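Local coordinates for protein neuraminidase (Influenza A virus, PDB 4GDI) that is a neuraminidase-like, tetrameric six-bladed beta-propeller of a bat influenza virus, predicted to cleave terminal sialic acids but with a diverged putative active site, at residues 8-13 with 154-159. Residues are numbered along the deposited sequence; the frame is centred on the assembly and turned at random.
Sequences YWRAKS and CIEGSC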
loop_
_atom_site.group_PDB
_atom_site.type_symbol
_atom_site.label_atom_id
_atom_site.label_comp_id
_atom_site.label_asym_id
_atom_site.label_seq_id
_atom_site.Cartn_x
_atom_site.Cartn_y
_atom_site.Cartn_z
ATOM N N TYR A 8 13.484 -14.422 -20.588
ATOM C CA TYR A 8 12.638 -15.458 -20.012
ATOM C C TYR A 8 13.457 -16.188 -18.978
ATOM O O TYR A 8 14.662 -16.396 -19.141
ATOM C CB TYR A 8 12.110 -16.440 -21.062
ATOM C CG TYR A 8 11.061 -15.843 -21.962
ATOM C CD1 TYR A 8 9.858 -15.385 -21.443
ATOM C CD2 TYR A 8 11.264 -15.746 -23.335
ATOM C CE1 TYR A 8 8.882 -14.846 -22.259
ATOM C CE2 TYR A 8 10.297 -15.204 -24.161
ATOM C CZ TYR A 8 9.111 -14.746 -23.615
ATOM O OH TYR A 8 8.147 -14.204 -24.424
ATOM N N TRP A 9 12.804 -16.565 -17.893
ATOM C CA TRP A 9 13.505 -17.219 -16.817
ATOM C C TRP A 9 13.805 -18.658 -17.176
ATOM O O TRP A 9 13.060 -19.290 -17.920
ATOM C CB TRP A 9 12.642 -17.180 -15.558
ATOM C CG TRP A 9 13.239 -17.886 -14.413
ATOM C CD1 TRP A 9 14.153 -17.393 -13.547
ATOM C CD2 TRP A 9 12.949 -19.223 -13.980
ATOM N NE1 TRP A 9 14.464 -18.335 -12.600
ATOM C CE2 TRP A 9 13.736 -19.469 -12.839
ATOM C CE3 TRP A 9 12.098 -20.231 -14.445
ATOM C CZ2 TRP A 9 13.708 -20.691 -12.149
ATOM C CZ3 TRP A 9 12.062 -21.439 -13.763
ATOM C CH2 TRP A 9 12.865 -21.660 -12.621
ATOM N N ARG A 10 14.903 -19.171 -16.644
ATOM C CA ARG A 10 15.111 -20.608 -16.594
ATOM C C ARG A 10 15.910 -20.912 -15.345
ATOM O O ARG A 10 16.626 -20.050 -14.839
ATOM C CB ARG A 10 15.832 -21.116 -17.842
ATOM C CG ARG A 10 17.282 -20.708 -17.933
ATOM C CD ARG A 10 17.720 -20.612 -19.385
ATOM N NE ARG A 10 16.991 -19.552 -20.087
ATOM C CZ ARG A 10 17.538 -18.459 -20.619
ATOM N NH1 ARG A 10 18.850 -18.248 -20.567
ATOM N NH2 ARG A 10 16.757 -17.570 -21.222
ATOM N N ALA A 11 15.789 -22.137 -14.852
ATOM C CA ALA A 11 16.490 -22.554 -13.649
ATOM C C ALA A 11 17.999 -22.407 -13.815
ATOM O O ALA A 11 18.514 -22.481 -14.918
ATOM C CB ALA A 11 16.152 -23.987 -13.330
ATOM N N LYS A 12 18.703 -22.215 -12.711
ATOM C CA LYS A 12 20.153 -22.194 -12.754
ATOM C C LYS A 12 20.590 -23.607 -13.106
ATOM O O LYS A 12 19.799 -24.538 -12.997
ATOM C CB LYS A 12 20.737 -21.728 -11.420
ATOM C CG LYS A 12 20.059 -20.468 -10.912
ATOM C CD LYS A 12 20.997 -19.541 -10.167
ATOM C CE LYS A 12 20.299 -18.207 -9.888
ATOM N NZ LYS A 12 21.248 -17.085 -9.797
ATOM N N SER A 13 21.846 -23.763 -13.512
ATOM C CA SER A 13 22.286 -24.959 -14.232
ATOM C C SER A 13 22.303 -26.233 -13.394
ATOM O O SER A 13 22.218 -27.330 -13.926
ATOM C CB SER A 13 23.669 -24.724 -14.861
ATOM O OG SER A 13 24.645 -24.439 -13.869
ATOM N N CYS A 154 7.719 -22.869 -15.814
ATOM C CA CYS A 154 8.183 -22.118 -16.999
ATOM C C CYS A 154 9.671 -22.336 -17.278
ATOM O O CYS A 154 10.498 -22.294 -16.373
ATOM C CB CYS A 154 7.895 -20.626 -16.840
ATOM S SG CYS A 154 6.150 -20.213 -16.733
ATOM N N ILE A 155 9.987 -22.609 -18.541
ATOM C CA ILE A 155 11.355 -22.768 -19.004
ATOM C C ILE A 155 11.527 -21.987 -20.307
ATOM O O ILE A 155 10.901 -22.319 -21.310
ATOM C CB ILE A 155 11.692 -24.237 -19.327
ATOM C CG1 ILE A 155 11.397 -25.144 -18.148
ATOM C CG2 ILE A 155 13.168 -24.386 -19.697
ATOM C CD1 ILE A 155 11.611 -26.591 -18.483
ATOM N N GLU A 156 12.351 -20.946 -20.284
ATOM C CA GLU A 156 12.646 -20.178 -21.497
ATOM C C GLU A 156 11.384 -19.748 -22.235
ATOM O O GLU A 156 11.340 -19.799 -23.440
ATOM C CB GLU A 156 13.523 -21.009 -22.453
ATOM C CG GLU A 156 14.942 -21.236 -21.952
ATOM C CD GLU A 156 15.541 -22.570 -22.401
ATOM O OE1 GLU A 156 14.890 -23.300 -23.181
ATOM O OE2 GLU A 156 16.667 -22.893 -21.960
ATOM N N GLY A 157 10.355 -19.336 -21.511
ATOM C CA GLY A 157 9.157 -18.826 -22.147
ATOM C C GLY A 157 8.062 -19.846 -22.422
ATOM O O GLY A 157 6.939 -19.460 -22.733
ATOM N N SER A 158 8.381 -21.135 -22.351
ATOM C CA SER A 158 7.348 -22.173 -22.418
ATOM C C SER A 158 6.923 -22.590 -21.003
ATOM O O SER A 158 7.769 -22.951 -20.184
ATOM C CB SER A 158 7.868 -23.412 -23.162
ATOM O OG SER A 158 8.168 -23.137 -24.517
ATOM N N CYS A 159 5.626 -22.562 -20.725
ATOM C CA CYS A 159 5.113 -22.955 -19.408
ATOM C C CYS A 159 4.298 -24.256 -19.484
ATOM O O CYS A 159 3.463 -24.432 -20.371
ATOM C CB CYS A 159 4.264 -21.823 -18.822
ATOM S SG CYS A 159 5.199 -20.264 -18.572
HETATM O O HOH W 1 10.465 -18.848 -18.687
#
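Trp9 O accepts a hydrogen bond from Glu156 N at 3.0 Å, moderately bent with an N-H...O angle of 150°. A water donates to the same carbonyl and accepts from Gly157 N, so one acceptor serves, directly or through the water, two successive amides of the type I' turn Ile155–Ser158. The Glu156 side chain crosses that of Arg10 obliquely in a long, purely electrostatic salt bridge, 3.8 Å from Arg10 NE to Glu156 OE2, with guanidinium and carboxylate planes 60° apart; its other oxygen, OE1, pairs with Lys229. Closer contact is made by Glu156 CG, 3.2 Å from Arg10 NE. With Tyr8 CG anti to its carbonyl carbon (chi1 -72°), CG comes 3.5 Å from Gly157 CA, which lies over one ring face, offset toward the rim, in a CH-pi contact. Cys154 O meets the Trp9 indole edge in plane, 3.2 Å from both CE3 and CZ3; this buried oxygen has no hydrogen-bond partner in the model. The Cys154–Cys159 disulfide links the strand entering the turn to the one leaving it. The N-terminal segment thus fastens onto the hairpin of strands 153-155 and 158-165 in one propeller blade through backbone, water-bridged and aromatic contacts, while the distant carboxylate–guanidinium pair probably adds only modest attraction.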